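PDB 3KAE: possible protein of nuclear scaffold from Encephalitozoon cuniculi, which probably serves as the Cdc27 (APC3) subunit of the anaphase-promoting complex, this chain being its N-terminal tetratricopeptide-repeat domain, which forms a homodimer. Local coordinates for residues Thr63-Tyr66 with Tyr67-Leu70; Pro97-Ala101 with Arg102-Met106; Ile134-Tyr137 with Val138-Phe141. All blocks are in the same frame, centred on the assembly; numbering follows the deposited sequence.

Contact 1. Residues Thr63-Tyr66 with Tyr67-Leu70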
loop_
_atom_site.group_PDB
_atom_site.type_symbol
_atom_site.label_atom_id
_atom_site.label_comp_id
_atom_site.label_asym_id
_atom_site.label_seq_id
_atom_site.Cartn_x
_atom_site.Cartn_y
_atom_site.Cartn_z
ATOM N N THR C 63 7.883 -14.900 4.398
ATOM C CA THR C 63 6.994 -13.829 3.937
ATOM C C THR C 63 5.848 -13.627 4.911
ATOM O O THR C 63 5.423 -12.509 5.160
ATOM C CB THR C 63 6.403 -14.090 2.530
ATOM O OG1 THR C 63 7.442 -14.380 1.593
ATOM C CG2 THR C 63 5.651 -12.875 2.040
ATOM N N SER C 64 5.378 -14.712 5.501
ATOM C CA SER C 64 4.219 -14.621 6.383
ATOM C C SER C 64 4.630 -13.984 7.691
ATOM O O SER C 64 3.945 -13.107 8.202
ATOM C CB SER C 64 3.557 -16.005 6.610
ATOM O OG SER C 64 3.996 -16.639 7.807
ATOM N N LYS C 65 5.761 -14.435 8.230
ATOM C CA LYS C 65 6.287 -13.898 9.485
ATOM C C LYS C 65 6.682 -12.435 9.325
ATOM O O LYS C 65 6.508 -11.630 10.232
ATOM C CB LYS C 65 7.463 -14.732 9.980
ATOM C CG LYS C 65 7.041 -16.056 10.579
ATOM C CD LYS C 65 6.090 -15.837 11.741
ATOM C CE LYS C 65 5.680 -17.159 12.369
ATOM N NZ LYS C 65 4.706 -16.995 13.485
ATOM N N TYR C 66 7.178 -12.090 8.148
ATOM C CA TYR C 66 7.481 -10.690 7.859
ATOM C C TYR C 66 6.223 -9.801 7.893
ATOM O O TYR C 66 6.179 -8.807 8.623
ATOM C CB TYR C 66 8.248 -10.550 6.539
ATOM C CG TYR C 66 8.713 -9.143 6.285
ATOM C CD1 TYR C 66 9.742 -8.581 7.030
ATOM C CD2 TYR C 66 8.105 -8.362 5.318
ATOM C CE1 TYR C 66 10.140 -7.288 6.817
ATOM C CE2 TYR C 66 8.510 -7.080 5.085
ATOM C CZ TYR C 66 9.525 -6.547 5.842
ATOM O OH TYR C 66 9.910 -5.268 5.597
ATOM N N TYR C 67 5.192 -10.163 7.127
ATOM C CA TYR C 67 3.938 -9.396 7.164
ATOM C C TYR C 67 3.303 -9.453 8.555
ATOM O O TYR C 67 2.631 -8.523 8.997
ATOM C CB TYR C 67 2.953 -9.859 6.069
ATOM C CG TYR C 67 3.241 -9.166 4.774
ATOM C CD1 TYR C 67 4.144 -9.695 3.868
ATOM C CD2 TYR C 67 2.666 -7.946 4.484
ATOM C CE1 TYR C 67 4.440 -9.032 2.690
ATOM C CE2 TYR C 67 2.967 -7.275 3.309
ATOM C CZ TYR C 67 3.856 -7.821 2.423
ATOM O OH TYR C 67 4.133 -7.165 1.236
ATOM N N GLU C 68 3.552 -10.539 9.260
ATOM C CA GLU C 68 3.050 -10.641 10.591
ATOM C C GLU C 68 3.640 -9.527 11.444
ATOM O O GLU C 68 2.907 -8.801 12.127
ATOM C CB GLU C 68 3.416 -12.006 11.164
ATOM C CG GLU C 68 2.486 -12.477 12.228
ATOM C CD GLU C 68 2.791 -13.893 12.666
ATOM O OE1 GLU C 68 2.611 -14.841 11.864
ATOM O OE2 GLU C 68 3.212 -14.050 13.823
ATOM N N SER C 69 4.969 -9.391 11.386
ATOM C CA SER C 69 5.680 -8.327 12.088
ATOM C C SER C 69 5.167 -6.944 11.680
ATOM O O SER C 69 4.937 -6.092 12.533
ATOM C CB SER C 69 7.186 -8.426 11.837
ATOM O OG SER C 69 7.904 -7.660 12.799
ATOM N N LEU C 70 4.936 -6.728 10.385
ATOM C CA LEU C 70 4.390 -5.436 9.941
ATOM C C LEU C 70 3.035 -5.143 10.578
ATOM O O LEU C 70 2.800 -4.017 11.037
ATOM C CB LEU C 70 4.256 -5.361 8.423
ATOM C CG LEU C 70 5.500 -5.564 7.567
ATOM C CD1 LEU C 70 5.114 -5.455 6.075
ATOM C CD2 LEU C 70 6.575 -4.546 7.960
#

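Contact 2. Residues Pro97-Ala101 with Arg102-Met106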
loop_
_atom_site.group_PDB
_atom_site.type_symbol
_atom_site.label_atom_id
_atom_site.label_comp_id
_atom_site.label_asym_id
_atom_site.label_seq_id
_atom_site.Cartn_x
_atom_site.Cartn_y
_atom_site.Cartn_z
ATOM N N PRO C 97 5.732 -21.447 -0.849
ATOM C CA PRO C 97 5.347 -22.368 -1.923
ATOM C C PRO C 97 5.765 -21.860 -3.301
ATOM O O PRO C 97 5.802 -20.650 -3.529
ATOM C CB PRO C 97 3.816 -22.385 -1.837
ATOM C CG PRO C 97 3.491 -21.871 -0.474
ATOM C CD PRO C 97 4.566 -20.900 -0.137
ATOM N N ASP C 98 6.082 -22.778 -4.207
ATOM C CA ASP C 98 6.215 -22.429 -5.614
ATOM C C ASP C 98 4.856 -21.910 -6.077
ATOM O O ASP C 98 3.861 -22.631 -6.010
ATOM C CB ASP C 98 6.601 -23.659 -6.445
ATOM C CG ASP C 98 7.935 -24.257 -6.034
ATOM O OD1 ASP C 98 8.871 -23.480 -5.767
ATOM O OD2 ASP C 98 8.044 -25.504 -5.994
ATOM N N VAL C 99 4.803 -20.661 -6.528
ATOM C CA VAL C 99 3.533 -20.074 -6.947
ATOM C C VAL C 99 3.649 -19.388 -8.300
ATOM O O VAL C 99 4.744 -19.275 -8.854
ATOM C CB VAL C 99 3.015 -19.044 -5.926
ATOM C CG1 VAL C 99 3.081 -19.609 -4.516
ATOM C CG2 VAL C 99 3.804 -17.742 -6.030
ATOM N N ASP C 100 2.517 -18.937 -8.831
ATOM C CA ASP C 100 2.525 -18.094 -10.022
ATOM C C ASP C 100 3.621 -17.036 -9.891
ATOM O O ASP C 100 3.811 -16.457 -8.815
ATOM C CB ASP C 100 1.162 -17.422 -10.219
ATOM C CG ASP C 100 1.070 -16.650 -11.535
ATOM O OD1 ASP C 100 0.772 -15.440 -11.495
ATOM O OD2 ASP C 100 1.300 -17.246 -12.611
ATOM N N ALA C 101 4.333 -16.792 -10.990
ATOM C CA ALA C 101 5.461 -15.867 -10.998
ATOM C C ALA C 101 5.085 -14.449 -10.566
ATOM O O ALA C 101 5.891 -13.752 -9.955
ATOM C CB ALA C 101 6.123 -15.851 -12.368
ATOM N N ARG C 102 3.865 -14.027 -10.886
ATOM C CA ARG C 102 3.424 -12.678 -10.539
ATOM C C ARG C 102 3.239 -12.534 -9.034
ATOM O O ARG C 102 3.383 -11.446 -8.469
ATOM C CB ARG C 102 2.135 -12.333 -11.279
ATOM C CG ARG C 102 2.350 -12.107 -12.768
ATOM C CD ARG C 102 1.050 -12.175 -13.535
ATOM N NE ARG C 102 0.477 -13.520 -13.504
ATOM C CZ ARG C 102 -0.648 -13.867 -14.123
ATOM N NH1 ARG C 102 -1.321 -12.964 -14.822
ATOM N NH2 ARG C 102 -1.102 -15.111 -14.044
ATOM N N ILE C 103 2.927 -13.653 -8.392
ATOM C CA ILE C 103 2.752 -13.689 -6.950
ATOM C C ILE C 103 4.109 -13.789 -6.256
ATOM O O ILE C 103 4.346 -13.149 -5.233
ATOM C CB ILE C 103 1.843 -14.878 -6.554
ATOM C CG1 ILE C 103 0.472 -14.706 -7.198
ATOM C CG2 ILE C 103 1.697 -14.982 -5.050
ATOM C CD1 ILE C 103 -0.061 -13.286 -7.090
ATOM N N GLN C 104 4.998 -14.591 -6.836
ATOM C CA GLN C 104 6.295 -14.876 -6.245
ATOM C C GLN C 104 7.041 -13.568 -5.992
ATOM O O GLN C 104 7.684 -13.389 -4.957
ATOM C CB GLN C 104 7.106 -15.797 -7.164
ATOM C CG GLN C 104 8.111 -16.692 -6.442
ATOM C CD GLN C 104 7.591 -18.105 -6.161
ATOM O OE1 GLN C 104 6.878 -18.697 -6.976
ATOM N NE2 GLN C 104 7.971 -18.658 -5.010
ATOM N N GLU C 105 6.922 -12.646 -6.941
ATOM C CA GLU C 105 7.583 -11.353 -6.856
ATOM C C GLU C 105 7.220 -10.592 -5.589
ATOM O O GLU C 105 7.965 -9.718 -5.160
ATOM C CB GLU C 105 7.234 -10.499 -8.079
ATOM C CG GLU C 105 7.961 -10.886 -9.352
ATOM C CD GLU C 105 7.585 -9.991 -10.519
ATOM O OE1 GLU C 105 6.491 -9.380 -10.474
ATOM O OE2 GLU C 105 8.382 -9.900 -11.480
ATOM N N MET C 106 6.069 -10.901 -5.002
ATOM C CA MET C 106 5.614 -10.177 -3.818
ATOM C C MET C 106 6.168 -10.826 -2.566
ATOM O O MET C 106 5.830 -10.429 -1.456
ATOM C CB MET C 106 4.088 -10.163 -3.736
ATOM C CG MET C 106 3.385 -9.927 -5.056
ATOM S SD MET C 106 1.647 -9.540 -4.796
ATOM C CE MET C 106 1.812 -7.927 -4.017
#

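Contact 3. Residues Ile134-Tyr137 with Val138-Phe141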
loop_
_atom_site.group_PDB
_atom_site.type_symbol
_atom_site.label_atom_id
_atom_site.label_comp_id
_atom_site.label_asym_id
_atom_site.label_seq_id
_atom_site.Cartn_x
_atom_site.Cartn_y
_atom_site.Cartn_z
ATOM N N ILE C 134 20.185 0.303 17.839
ATOM C CA ILE C 134 21.337 0.835 17.125
ATOM C C ILE C 134 22.158 -0.301 16.535
ATOM O O ILE C 134 22.625 -0.210 15.395
ATOM C CB ILE C 134 22.216 1.706 18.061
ATOM C CG1 ILE C 134 21.569 3.077 18.249
ATOM C CG2 ILE C 134 23.623 1.851 17.507
ATOM C CD1 ILE C 134 21.835 3.694 19.585
ATOM N N GLY C 135 22.315 -1.373 17.312
ATOM C CA GLY C 135 23.042 -2.548 16.868
ATOM C C GLY C 135 22.428 -3.201 15.636
ATOM O O GLY C 135 23.152 -3.671 14.747
ATOM N N HIS C 136 21.095 -3.241 15.573
ATOM C CA HIS C 136 20.422 -3.759 14.371
ATOM C C HIS C 136 20.596 -2.781 13.217
ATOM O O HIS C 136 20.857 -3.194 12.088
ATOM C CB HIS C 136 18.945 -4.083 14.624
ATOM C CG HIS C 136 18.735 -5.153 15.656
ATOM N ND1 HIS C 136 19.242 -6.425 15.519
ATOM C CD2 HIS C 136 18.096 -5.128 16.848
ATOM C CE1 HIS C 136 18.918 -7.145 16.580
ATOM N NE2 HIS C 136 18.227 -6.380 17.403
ATOM N N TYR C 137 20.494 -1.484 13.506
ATOM C CA TYR C 137 20.722 -0.475 12.469
ATOM C C TYR C 137 22.128 -0.583 11.893
ATOM O O TYR C 137 22.330 -0.487 10.679
ATOM C CB TYR C 137 20.521 0.933 13.002
ATOM C CG TYR C 137 19.109 1.300 13.368
ATOM C CD1 TYR C 137 18.012 0.854 12.610
ATOM C CD2 TYR C 137 18.863 2.109 14.460
ATOM C CE1 TYR C 137 16.717 1.211 12.962
ATOM C CE2 TYR C 137 17.587 2.471 14.815
ATOM C CZ TYR C 137 16.517 2.026 14.069
ATOM O OH TYR C 137 15.264 2.418 14.454
ATOM N N VAL C 138 23.096 -0.782 12.778
ATOM C CA VAL C 138 24.478 -0.942 12.360
ATOM C C VAL C 138 24.601 -2.165 11.465
ATOM O O VAL C 138 25.210 -2.096 10.395
ATOM C CB VAL C 138 25.423 -1.078 13.564
ATOM C CG1 VAL C 138 26.772 -1.636 13.130
ATOM C CG2 VAL C 138 25.581 0.261 14.246
ATOM N N ARG C 139 24.011 -3.278 11.896
ATOM C CA ARG C 139 24.162 -4.532 11.172
ATOM C C ARG C 139 23.451 -4.415 9.824
ATOM O O ARG C 139 23.922 -4.918 8.808
ATOM C CB ARG C 139 23.657 -5.717 12.009
ATOM C CG ARG C 139 23.995 -7.082 11.438
ATOM C CD ARG C 139 24.151 -8.133 12.534
ATOM N NE ARG C 139 23.190 -7.947 13.602
ATOM C CZ ARG C 139 23.427 -7.705 14.889
ATOM N NH1 ARG C 139 22.380 -7.559 15.684
ATOM N NH2 ARG C 139 24.651 -7.621 15.399
ATOM N N SER C 140 22.330 -3.706 9.820
ATOM C CA SER C 140 21.593 -3.460 8.595
ATOM C C SER C 140 22.375 -2.601 7.611
ATOM O O SER C 140 22.443 -2.907 6.408
ATOM C CB SER C 140 20.282 -2.767 8.909
ATOM O OG SER C 140 19.642 -2.380 7.709
ATOM N N PHE C 141 22.930 -1.499 8.120
ATOM C CA PHE C 141 23.659 -0.561 7.270
ATOM C C PHE C 141 24.888 -1.223 6.665
ATOM O O PHE C 141 25.292 -0.881 5.557
ATOM C CB PHE C 141 24.032 0.717 8.025
ATOM C CG PHE C 141 24.820 1.688 7.199
ATOM C CD1 PHE C 141 24.208 2.409 6.187
ATOM C CD2 PHE C 141 26.177 1.866 7.418
ATOM C CE1 PHE C 141 24.932 3.303 5.413
ATOM C CE2 PHE C 141 26.905 2.753 6.646
ATOM C CZ PHE C 141 26.279 3.471 5.642
#

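Contact 1. Residues Thr63-Tyr66 with Tyr67-Leu70
The shortest sound polar bond here runs from E68 N to S64 O at 2.8 Å, bent to an N-H...O angle of 142°. It belongs to the i-to-i+4 backbone series of helix 62-74, one of the antiparallel-packed helices of this tetratricopeptide-repeat (TPR) domain. Y67, S69 and L70 give their backbone N-H groups to T63, K65 and Y66 in the same way.

The side chains of this two-turn piece of helix divide by chemistry. On one flank K65 and E68, three residues apart, run side by side in the same direction. K65 NZ lies 3.3 Å from E68 OE2 and 3.4 Å from OE1, a salt bridge whose individual hydrogen bonds are weak. The stronger partner of E68 OE2 is S84 OG on helix 78-89, so the carboxylate links the lysine to the neighbouring helix.

On the other flank two tyrosines lead to the dimer interface. Y66 has CG anti to its backbone nitrogen (chi1 -173°), which carries its ring across L70 one turn on, with L70 CG over one face and L70 CD1 within 3.9 Å of Y66 CE2. The Y66 hydroxyl is hydrogen-bonded to Y15 O of the second subunit, and the two tyrosine rings meet edge-to-face. Y67 OH pairs with R16 NE of the second subunit, while its ring meets Y44 of helix 36-45 edge-to-face. The same piece of helix thus touches helices 36-45, 49-57 and 78-89 of its own chain as well as the partner subunit.

Y67 turns its CG anti to its carbonyl carbon (chi1 -85°), bringing the ring back beside T63. T63 CG2 stands 4.0 Å from Y67 CD1, and T63 O lies in the ring plane at the edge, 3.4 Å from that same CD1.

Contact 2. Residues Pro97-Ala101 with Arg102-Met106
D100 and R102 meet through D100 OD1, which receives R102 NE at 2.8 Å on its syn lone pair. The carboxylate and guanidinium planes are turned 67° apart, so the salt bridge is not a coplanar two-pronged pair; the additional bond from R102 NH2 to OD1 is weak. The bend of the arginine at chi3 (-66°) folds its guanidinium back to the aspartate. OD1 also accepts weakly from R102 N, the capping bond expected of a residue at the N-cap.

Farther along, the amide of Q104 reaches back to the preceding loop. Its OE1 accepts V99 N at 2.9 Å with an N-H...O angle of 162°, and its NE2 donates to P97 O at 3.3 Å, so both ends of the amide hold extended backbone. Between these polar groups V99 CG2 packs 3.5 Å from I103 CB.

The backbone completes the turn: D100 O takes both I103 N and Q104 N, the former from well above the carbonyl plane and the latter within it. Behind this first shell, Y35 OH is hydrogen-bonded to D100 N, I6 of helix 5-14 lies against D100, R102 and I103, and L38 of helix 36-45 meets I103. The whole is a side-chain N-cap on the short helix 101-104, with a glutamine amide tying the incoming loop to it.

Contact 3. Residues Ile134-Tyr137 with Val138-Phe141
V138 N donates to I134 O at 2.7 Å, with an N-H...O angle of 157°, and F141 N donates to Y137 O at 2.8 Å. S140 N to H136 O and R139 N to G135 O fill the intervening positions, giving an unbroken run of i-to-i+4 bonds along helix 130-143.

G135 O also faces the side chain of R139, sitting 4.0 Å above the centre of the guanidinium plane. The bend of R139 at chi3 (38°) turns that group back over the preceding turn, where it lies alongside H136 with the imidazole and guanidinium planes 78° apart. H136 CE1 lies at the guanidinium edge, in its plane. H136 ND1 is hydrogen-bonded to E117 OE1 of helix 113-126, H136 NE2 weakly to E132 OE2, and R139 NE makes a long, weak ion pair with E117 OE2. Y137 OH is hydrogen-bonded to D122 OD1 and S140 OG to E114 O.

Packing takes over on other faces. I134 CG2 and V138 CG2 approach to 4.1 Å where the two branched side chains cross. Y137 packs on P149 and N152 of helix 147-155. F141 lies against V150 and P160, near a bound glycerol that is probably a crystallisation additive.

Carboxylates at both imidazole nitrogens would probably favour a protonated H136, an effect the nearby guanidinium of R139 would partly offset.

Contact 1 is buried, contact 3 partly so, and contact 2 lies at the surface. Contacts 1 and 3 are each a stretch within one long helix, 62-74 and 130-143, whereas contact 2 joins a loop to the short helix 101-104 and relies on a salt bridge and on side-chain-to-backbone bonds around a helix start. Contacts 1 and 2 are neighbours: their centres are 16 Å apart and T63 CG2 lies 4.3 Å from M106 O. Both reach R16 of the second subunit, contact 1 by a tyrosine hydrogen bond and contact 2 by packing of M106. Contact 3, its centre about 30 Å from that of contact 2, is touched by no other protein chain, and its polar side chains turn chiefly to helix 113-126.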